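Local coordinates for malate dehydrogenase (Pyrococcus horikoshii, PDB 1V9N), which catalyses the NAD-dependent interconversion of (S)-malate and oxaloacetate, a step of the tricarboxylic acid cycle, at residues T149-L154 with L165-I170; G129-Y134 with L182-T187; Y134-A139 with A171-T176. All blocks are in the same frame, centred on the assembly; numbering follows the deposited sequence.

Interaction 1 of 3, residues T149-L154 with L165-I170; sequences TNSRPL and LGTNPI. With NDP (NADPH dihydro-nicotinamide-adenine-dinucleotide phosphate), chain B.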
# COMPACT_ATOMS: atom_id res chain seq x y z
N THR A 149 6.70 1.05 -8.84
CA THR A 149 7.21 1.81 -9.97
C THR A 149 6.14 2.80 -10.41
O THR A 149 4.94 2.53 -10.29
CB THR A 149 7.55 0.90 -11.17
OG1 THR A 149 8.11 1.69 -12.23
CG2 THR A 149 6.29 0.20 -11.69
N ASN A 150 6.55 3.97 -10.89
CA ASN A 150 5.58 4.93 -11.37
C ASN A 150 5.49 4.67 -12.87
O ASN A 150 6.14 3.74 -13.39
CB ASN A 150 6.00 6.37 -11.05
CG ASN A 150 7.33 6.75 -11.65
OD1 ASN A 150 7.91 6.01 -12.44
ND2 ASN A 150 7.81 7.93 -11.30
N SER A 151 4.69 5.45 -13.58
CA SER A 151 4.54 5.23 -15.01
C SER A 151 4.00 6.46 -15.71
O SER A 151 3.92 7.54 -15.13
CB SER A 151 3.62 4.04 -15.26
OG SER A 151 2.31 4.32 -14.77
N ARG A 152 3.62 6.28 -16.97
CA ARG A 152 3.07 7.37 -17.76
C ARG A 152 1.73 7.78 -17.16
O ARG A 152 1.04 6.96 -16.57
CB ARG A 152 2.86 6.93 -19.21
CG ARG A 152 4.12 6.48 -19.91
CD ARG A 152 3.88 6.14 -21.38
NE ARG A 152 2.89 5.09 -21.55
CZ ARG A 152 1.60 5.30 -21.82
NH1 ARG A 152 1.15 6.54 -21.96
NH2 ARG A 152 0.77 4.28 -21.95
N PRO A 153 1.36 9.06 -17.30
CA PRO A 153 0.07 9.51 -16.75
C PRO A 153 -1.09 8.85 -17.49
O PRO A 153 -1.21 8.97 -18.71
CB PRO A 153 0.13 11.03 -16.95
CG PRO A 153 0.98 11.17 -18.18
CD PRO A 153 2.09 10.18 -17.92
N LEU A 154 -1.95 8.16 -16.74
CA LEU A 154 -3.09 7.47 -17.32
C LEU A 154 -4.32 7.53 -16.43
O LEU A 154 -5.43 7.23 -16.87
CB LEU A 154 -2.74 5.99 -17.56
CG LEU A 154 -1.72 5.60 -18.64
CD1 LEU A 154 -0.99 4.34 -18.22
CD2 LEU A 154 -2.43 5.40 -19.96
N LEU A 165 -2.04 10.87 -13.01
CA LEU A 165 -1.39 9.87 -12.16
C LEU A 165 -1.07 8.59 -12.94
O LEU A 165 -1.73 8.28 -13.93
CB LEU A 165 -2.30 9.53 -10.98
CG LEU A 165 -2.82 10.70 -10.14
CD1 LEU A 165 -3.79 10.17 -9.11
CD2 LEU A 165 -1.66 11.42 -9.47
N GLY A 166 -0.06 7.86 -12.47
CA GLY A 166 0.29 6.62 -13.14
C GLY A 166 -0.47 5.45 -12.55
O GLY A 166 -1.10 5.58 -11.50
N THR A 167 -0.44 4.30 -13.23
CA THR A 167 -1.13 3.12 -12.74
C THR A 167 -0.31 2.51 -11.59
O THR A 167 -0.72 1.53 -10.96
CB THR A 167 -1.35 2.11 -13.88
OG1 THR A 167 -0.16 2.00 -14.67
CG2 THR A 167 -2.50 2.57 -14.76
N ASN A 168 0.84 3.13 -11.35
CA ASN A 168 1.77 2.80 -10.27
C ASN A 168 1.43 1.59 -9.42
O ASN A 168 0.76 1.69 -8.40
CB ASN A 168 1.89 4.04 -9.39
CG ASN A 168 2.20 5.29 -10.20
OD1 ASN A 168 2.51 5.19 -11.39
ND2 ASN A 168 2.15 6.45 -9.57
N PRO A 169 1.94 0.41 -9.82
CA PRO A 169 1.67 -0.82 -9.08
C PRO A 169 2.45 -0.98 -7.78
O PRO A 169 3.44 -0.28 -7.54
CB PRO A 169 2.03 -1.90 -10.10
CG PRO A 169 3.23 -1.31 -10.78
CD PRO A 169 2.81 0.16 -10.98
N ILE A 170 1.96 -1.89 -6.95
CA ILE A 170 2.58 -2.23 -5.68
C ILE A 170 2.64 -3.75 -5.62
O ILE A 170 1.65 -4.42 -5.90
CB ILE A 170 1.73 -1.76 -4.48
CG1 ILE A 170 1.67 -0.23 -4.45
CG2 ILE A 170 2.32 -2.32 -3.19
CD1 ILE A 170 0.75 0.32 -3.37
PA NDP B . -4.89 -8.19 -11.05
O1A NDP B . -4.73 -9.14 -12.13
O2A NDP B . -6.20 -7.56 -10.70
O5B NDP B . -4.26 -8.90 -9.71
C5B NDP B . -4.23 -8.20 -8.45
C4B NDP B . -3.54 -9.17 -7.46
O4B NDP B . -4.62 -9.87 -6.83
C3B NDP B . -2.63 -10.23 -8.02
O3B NDP B . -1.51 -10.39 -7.09
C2B NDP B . -3.42 -11.48 -8.11
O2B NDP B . -2.71 -12.73 -8.08
C1B NDP B . -4.41 -11.27 -7.00
N9A NDP B . -5.76 -11.85 -7.24
C8A NDP B . -6.52 -11.91 -8.44
N7A NDP B . -7.68 -12.48 -8.23
C5A NDP B . -7.73 -12.80 -6.91
C6A NDP B . -8.70 -13.42 -6.05
N6A NDP B . -9.88 -13.81 -6.54
N1A NDP B . -8.41 -13.60 -4.71
C2A NDP B . -7.21 -13.19 -4.19
N3A NDP B . -6.24 -12.59 -4.92
C4A NDP B . -6.56 -12.43 -6.28
O3 NDP B . -3.87 -7.00 -11.13
PN NDP B . -3.54 -5.77 -12.07
O1N NDP B . -3.72 -4.59 -11.24
O2N NDP B . -4.49 -5.97 -13.22
O5D NDP B . -2.03 -6.07 -12.45
C5D NDP B . -1.52 -5.95 -13.81
C4D NDP B . 0.02 -6.31 -13.86
O4D NDP B . 0.66 -5.24 -14.53
C3D NDP B . 0.75 -6.45 -12.50
O3D NDP B . 1.63 -7.58 -12.59
C2D NDP B . 1.47 -5.12 -12.29
O2D NDP B . 2.63 -5.28 -11.50
C1D NDP B . 1.74 -4.70 -13.76
N1N NDP B . 1.78 -3.23 -13.97
C2N NDP B . 3.03 -2.68 -14.37
C3N NDP B . 3.07 -1.24 -14.59
C7N NDP B . 4.33 -0.61 -15.01
O7N NDP B . 4.45 0.60 -15.22
N7N NDP B . 5.45 -1.37 -15.19
C4N NDP B . 1.88 -0.48 -14.39
C5N NDP B . 0.67 -1.04 -13.99
C6N NDP B . 0.61 -2.42 -13.78
P2B NDP B . -2.36 -13.61 -9.31
O1X NDP B . -2.63 -14.97 -8.81
O2X NDP B . -0.91 -13.44 -9.67
O3X NDP B . -3.26 -13.24 -10.49
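The methyl CG2 of Thr149 meets the CG-CD edge of Pro169, the two side chains crossing at a slant, 3.5 Å from CG. This pair stands where strand 144-149 runs out and strand 170-174 is about to begin, two antiparallel neighbours in the central mixed sheet of this LDH2/MDH2-family enzyme; the loop between them folds back on itself, its two touching limbs running 136° apart. Thr149 also supplies its backbone O to a C-H...O contact with Asn168 CA, at 3.2 Å. Further into the loop the side chain of Ser151 takes over: chi1 of 63° puts OG between its own backbone N and carbonyl carbon, where it accepts the N-H of Thr167 at 3.2 Å, a bent bond (137° at the hydrogen). Gly166 CA passes close to the same hydroxyl; a beta carbon there would clash with Ser151 OG and Asn168 OD1. At the far end the amide N of Leu154 reaches the O of Leu165 at 2.8 Å, nearly straight. Asn168 turns OD1 in against Asn150 CA, 3.1 Å away, while its ND2 and the amide of Asn150 face outward and are tied through one acid: Asp253 accepts Asn150 ND2 on OD1 and Asn168 ND2 on OD2. Asn150 OD1 takes the N-H of Cys279, and Asn168 ND2 also meets Ser249 O. Thr149 OG1 turns likewise to His280 ND1. Thr149, Ser151, Thr167 and Pro169 line the NADPH pocket. Pro169 CD packs 3.6 Å from C4N, the hydride-carrying carbon of the dihydronicotinamide, and Ser151 CB touches the carboxamide O7N at 3.5 Å. Beside the ring, the hydroxyl of Thr167 places OG1 3.2 Å from C5N.

Interaction 2 of 3, residues G129-Y134 with L182-T187; sequences GIAGYY and LLDMAT. With NDP (NADPH dihydro-nicotinamide-adenine-dinucleotide phosphate), chain B.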
# COMPACT_ATOMS: atom_id res chain seq x y z
N GLY A 129 8.26 -3.89 -16.72
CA GLY A 129 7.38 -5.05 -16.71
C GLY A 129 6.58 -5.21 -15.43
O GLY A 129 6.22 -4.22 -14.80
N ILE A 130 6.30 -6.45 -15.04
CA ILE A 130 5.51 -6.68 -13.83
C ILE A 130 6.33 -6.43 -12.57
O ILE A 130 7.49 -6.84 -12.47
CB ILE A 130 4.92 -8.12 -13.80
CG1 ILE A 130 6.03 -9.16 -13.93
CG2 ILE A 130 3.90 -8.30 -14.92
CD1 ILE A 130 5.52 -10.58 -13.88
N ALA A 131 5.72 -5.73 -11.62
CA ALA A 131 6.38 -5.40 -10.36
C ALA A 131 6.65 -6.66 -9.53
O ALA A 131 7.65 -6.75 -8.82
CB ALA A 131 5.52 -4.42 -9.55
N GLY A 132 5.75 -7.64 -9.64
CA GLY A 132 5.91 -8.87 -8.88
C GLY A 132 7.19 -9.63 -9.18
O GLY A 132 7.69 -10.40 -8.36
N TYR A 133 7.73 -9.42 -10.38
CA TYR A 133 8.96 -10.09 -10.78
C TYR A 133 10.11 -9.77 -9.82
O TYR A 133 10.89 -10.65 -9.46
CB TYR A 133 9.35 -9.66 -12.20
CG TYR A 133 10.68 -10.19 -12.66
CD1 TYR A 133 10.81 -11.47 -13.19
CD2 TYR A 133 11.83 -9.40 -12.57
CE1 TYR A 133 12.05 -11.96 -13.62
CE2 TYR A 133 13.07 -9.87 -12.99
CZ TYR A 133 13.17 -11.14 -13.52
OH TYR A 133 14.40 -11.59 -13.94
N TYR A 134 10.21 -8.51 -9.40
CA TYR A 134 11.29 -8.10 -8.50
C TYR A 134 10.99 -8.50 -7.05
O TYR A 134 11.89 -8.92 -6.32
CB TYR A 134 11.49 -6.58 -8.62
CG TYR A 134 11.65 -6.17 -10.07
CD1 TYR A 134 12.88 -6.29 -10.72
CD2 TYR A 134 10.55 -5.79 -10.82
CE1 TYR A 134 13.00 -6.06 -12.10
CE2 TYR A 134 10.65 -5.56 -12.19
CZ TYR A 134 11.87 -5.70 -12.82
OH TYR A 134 11.95 -5.51 -14.18
N LEU A 182 2.14 -13.73 -3.25
CA LEU A 182 2.51 -12.68 -4.19
C LEU A 182 1.39 -11.74 -4.57
O LEU A 182 0.49 -12.09 -5.34
CB LEU A 182 3.10 -13.29 -5.46
CG LEU A 182 3.42 -12.32 -6.61
CD1 LEU A 182 4.46 -11.29 -6.18
CD2 LEU A 182 3.91 -13.12 -7.83
N LEU A 183 1.42 -10.55 -3.99
CA LEU A 183 0.45 -9.52 -4.31
C LEU A 183 1.17 -8.68 -5.36
O LEU A 183 2.34 -8.34 -5.20
CB LEU A 183 0.15 -8.65 -3.08
CG LEU A 183 -0.67 -7.37 -3.31
CD1 LEU A 183 -2.04 -7.74 -3.87
CD2 LEU A 183 -0.81 -6.61 -2.00
N ASP A 184 0.48 -8.39 -6.46
CA ASP A 184 1.06 -7.58 -7.53
C ASP A 184 -0.13 -6.91 -8.19
O ASP A 184 -0.85 -7.53 -8.96
CB ASP A 184 1.82 -8.46 -8.53
CG ASP A 184 2.60 -7.63 -9.54
OD1 ASP A 184 2.57 -6.38 -9.40
OD2 ASP A 184 3.23 -8.21 -10.45
N MSE A 185 -0.33 -5.63 -7.88
CA MSE A 185 -1.49 -4.88 -8.36
C MSE A 185 -1.24 -3.43 -8.75
O MSE A 185 -0.45 -2.73 -8.12
CB MSE A 185 -2.54 -4.88 -7.26
CG MSE A 185 -1.93 -4.41 -5.93
SE MSE A 185 -3.13 -3.94 -4.50
CE MSE A 185 -3.41 -2.07 -4.95
N ALA A 186 -1.95 -2.97 -9.78
CA ALA A 186 -1.86 -1.58 -10.18
C ALA A 186 -2.75 -0.87 -9.16
O ALA A 186 -3.70 -1.48 -8.65
CB ALA A 186 -2.41 -1.39 -11.57
N THR A 187 -2.47 0.39 -8.84
CA THR A 187 -3.29 1.11 -7.88
C THR A 187 -4.53 1.72 -8.54
O THR A 187 -5.32 2.42 -7.89
CB THR A 187 -2.47 2.21 -7.15
OG1 THR A 187 -1.71 2.96 -8.10
CG2 THR A 187 -1.51 1.56 -6.16
PA NDP B . -4.89 -8.19 -11.05
O1A NDP B . -4.73 -9.14 -12.13
O2A NDP B . -6.20 -7.56 -10.70
O5B NDP B . -4.26 -8.90 -9.71
C5B NDP B . -4.23 -8.20 -8.45
C4B NDP B . -3.54 -9.17 -7.46
O4B NDP B . -4.62 -9.87 -6.83
C3B NDP B . -2.63 -10.23 -8.02
O3B NDP B . -1.51 -10.39 -7.09
C2B NDP B . -3.42 -11.48 -8.11
O2B NDP B . -2.71 -12.73 -8.08
C1B NDP B . -4.41 -11.27 -7.00
N9A NDP B . -5.76 -11.85 -7.24
C8A NDP B . -6.52 -11.91 -8.44
N7A NDP B . -7.68 -12.48 -8.23
C5A NDP B . -7.73 -12.80 -6.91
C6A NDP B . -8.70 -13.42 -6.05
N6A NDP B . -9.88 -13.81 -6.54
N1A NDP B . -8.41 -13.60 -4.71
C2A NDP B . -7.21 -13.19 -4.19
N3A NDP B . -6.24 -12.59 -4.92
C4A NDP B . -6.56 -12.43 -6.28
O3 NDP B . -3.87 -7.00 -11.13
PN NDP B . -3.54 -5.77 -12.07
O1N NDP B . -3.72 -4.59 -11.24
O2N NDP B . -4.49 -5.97 -13.22
O5D NDP B . -2.03 -6.07 -12.45
C5D NDP B . -1.52 -5.95 -13.81
C4D NDP B . 0.02 -6.31 -13.86
O4D NDP B . 0.66 -5.24 -14.53
C3D NDP B . 0.75 -6.45 -12.50
O3D NDP B . 1.63 -7.58 -12.59
C2D NDP B . 1.47 -5.12 -12.29
O2D NDP B . 2.63 -5.28 -11.50
C1D NDP B . 1.74 -4.70 -13.76
N1N NDP B . 1.78 -3.23 -13.97
C2N NDP B . 3.03 -2.68 -14.37
C3N NDP B . 3.07 -1.24 -14.59
C7N NDP B . 4.33 -0.61 -15.01
O7N NDP B . 4.45 0.60 -15.22
N7N NDP B . 5.45 -1.37 -15.19
C4N NDP B . 1.88 -0.48 -14.39
C5N NDP B . 0.67 -1.04 -13.99
C6N NDP B . 0.61 -2.42 -13.78
P2B NDP B . -2.36 -13.61 -9.31
O1X NDP B . -2.63 -14.97 -8.81
O2X NDP B . -0.91 -13.44 -9.67
O3X NDP B . -3.26 -13.24 -10.49
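Asp184 OD2 meets the backbone N of Gly132, 2.7 Å away, joining the N-terminal part of helix 132-139 to strand 181-185, the edge strand of the mixed sheet within this chain; the bond is weak, with 139° at the hydrogen. Chi1 of -172° sets CG of Asp184 anti to its backbone N, which brings OD2 to the amide of Gly132. As a polar group the carboxylate is shared: the same OD2 accepts the hydroxyl O3D of the nicotinamide ribose at 2.7 Å, and OD1 accepts O2D, at a separation too short for its exact value to be trusted. One carboxylate thus grips both ribose hydroxyls in the cofactor site of this LDH2/MDH2-family enzyme.

Backbone bonds to NADPH come from both segments. Ala131 N donates to O2D at 3.1 Å, and Gly129 O receives the carboxamide N7N at 3.0 Å. From the strand side, Asp184 N binds O3B of the adenosine ribose at 2.9 Å, and Ala186 N points almost straight at phosphate oxygen O1N, 2.8 Å away with 175° at the hydrogen. His243 and Lys244 of the second subunit add further bonds to the cofactor.

Van der Waals contact is slight. Leu182 CD1 lies against Gly132 CA at 3.9 Å, packing the leucine tip on the bare glycine backbone, where a beta carbon would clash with Asp184 OD2. Ala131 CB borders the carboxylate of Asp184. Ile130 CG2 touches the ribose hydroxyl O3D, 3.3 Å away.

Interaction 3 of 3, residues Y134-A139 with A171-T176; sequences YALMAA and ALAAPT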
# COMPACT_ATOMS: atom_id res chain seq x y z
N TYR A 134 10.21 -8.51 -9.40
CA TYR A 134 11.29 -8.10 -8.50
C TYR A 134 10.99 -8.50 -7.05
O TYR A 134 11.89 -8.92 -6.32
CB TYR A 134 11.49 -6.58 -8.62
CG TYR A 134 11.65 -6.17 -10.07
CD1 TYR A 134 12.88 -6.29 -10.72
CD2 TYR A 134 10.55 -5.79 -10.82
CE1 TYR A 134 13.00 -6.06 -12.10
CE2 TYR A 134 10.65 -5.56 -12.19
CZ TYR A 134 11.87 -5.70 -12.82
OH TYR A 134 11.95 -5.51 -14.18
N ALA A 135 9.73 -8.40 -6.65
CA ALA A 135 9.37 -8.79 -5.29
C ALA A 135 9.68 -10.27 -5.09
O ALA A 135 10.18 -10.67 -4.03
CB ALA A 135 7.90 -8.52 -5.02
N LEU A 136 9.37 -11.08 -6.10
CA LEU A 136 9.60 -12.53 -6.04
C LEU A 136 11.06 -12.89 -5.86
O LEU A 136 11.39 -13.90 -5.23
CB LEU A 136 9.07 -13.22 -7.30
CG LEU A 136 7.60 -13.64 -7.28
CD1 LEU A 136 7.24 -14.28 -8.62
CD2 LEU A 136 7.35 -14.62 -6.14
N MSE A 137 11.95 -12.07 -6.41
CA MSE A 137 13.37 -12.32 -6.28
C MSE A 137 13.77 -12.42 -4.82
O MSE A 137 14.56 -13.30 -4.44
CB MSE A 137 14.16 -11.19 -6.96
CG MSE A 137 14.08 -11.20 -8.48
SE MSE A 137 14.99 -9.69 -9.28
CE MSE A 137 16.80 -10.12 -8.75
N ALA A 138 13.22 -11.54 -3.99
CA ALA A 138 13.53 -11.55 -2.57
C ALA A 138 12.89 -12.75 -1.86
O ALA A 138 13.53 -13.39 -1.02
CB ALA A 138 13.07 -10.25 -1.92
N ALA A 139 11.65 -13.05 -2.20
CA ALA A 139 10.96 -14.18 -1.58
C ALA A 139 11.69 -15.50 -1.84
O ALA A 139 11.76 -16.35 -0.95
CB ALA A 139 9.52 -14.26 -2.08
N ALA A 171 3.80 -4.28 -5.27
CA ALA A 171 3.95 -5.72 -5.17
C ALA A 171 4.67 -6.13 -3.89
O ALA A 171 5.62 -5.48 -3.47
CB ALA A 171 4.71 -6.25 -6.38
N LEU A 172 4.18 -7.20 -3.27
CA LEU A 172 4.79 -7.75 -2.07
C LEU A 172 4.80 -9.26 -2.19
O LEU A 172 3.77 -9.88 -2.47
CB LEU A 172 4.03 -7.34 -0.80
CG LEU A 172 4.70 -7.82 0.50
CD1 LEU A 172 4.32 -6.88 1.64
CD2 LEU A 172 4.29 -9.26 0.83
N ALA A 173 5.97 -9.84 -1.99
CA ALA A 173 6.11 -11.29 -2.06
C ALA A 173 6.72 -11.75 -0.74
O ALA A 173 7.60 -11.09 -0.19
CB ALA A 173 7.02 -11.67 -3.22
N ALA A 174 6.23 -12.86 -0.22
CA ALA A 174 6.75 -13.41 1.02
C ALA A 174 6.83 -14.92 0.87
O ALA A 174 5.97 -15.53 0.23
CB ALA A 174 5.84 -13.05 2.18
N PRO A 175 7.87 -15.55 1.43
CA PRO A 175 7.98 -17.01 1.30
C PRO A 175 6.97 -17.72 2.21
O PRO A 175 6.56 -17.18 3.24
CB PRO A 175 9.43 -17.28 1.71
CG PRO A 175 9.68 -16.22 2.74
CD PRO A 175 9.04 -14.99 2.13
N THR A 176 6.55 -18.92 1.80
CA THR A 176 5.62 -19.71 2.59
C THR A 176 6.13 -21.15 2.61
O THR A 176 7.22 -21.44 2.11
CB THR A 176 4.19 -19.71 1.98
OG1 THR A 176 4.15 -20.61 0.87
CG2 THR A 176 3.79 -18.31 1.51
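A helix laid on the face of the central mixed sheet is the element here: helix 132-139 covers strand 170-174, with segment axes only 6.7 Å apart and running 18° from parallel. Alanines permit so close an approach, since Ala135 and Ala139, one turn apart on the helix, both direct their CB to the strand. Each meets the methyl of Ala173, Ala135 CB at 3.7 Å and Ala139 CB at 3.8 Å. That methyl also touches the helix backbone, 3.4 Å from Ala135 O, so it is seated between the two turns. Ala171 adds a looser methyl contact, its CB 4.1 Å from Ala135 CB. The CB of Leu136 points away from the strand, but CD2 still comes within 4.2 Å of Ala173 CB. Past the strand end, Pro175 CB packs 3.7 Å from Ala139 O. No hydrogen bond crosses the interface; the contact is van der Waals packing, mostly of methyl groups, with two carbons set against helix carbonyl oxygens. Leu172 points to the opposite face of the sheet, where Met251 of the second subunit meets it. A helix lying nearly along a strand on one face of a sheet is characteristic of alpha/beta layer packing.

How the interactions relate
From the N terminus, segment 129-134 opens interaction 2, helix residues 134-139 open interaction 3, and 149-154 open interaction 1. The chain then returns in reverse order: 165-170 closes the innermost loop, 171-176 closes interaction 3 around it, and 182-187 closes interaction 2 around both. The three are therefore nested without crossing. Interactions 2 and 3 share Tyr134 and helix 132-139, and their strands 170-174 and 181-185 pair side by side, with Leu183 N meeting Leu172 O. Interaction 1 joins this pair through Ile170 N to Met185 O and Asn168 O to Thr187 OG1. Interactions 1 and 2 both line the NADPH pocket; interaction 3 lays the helix on the sheet.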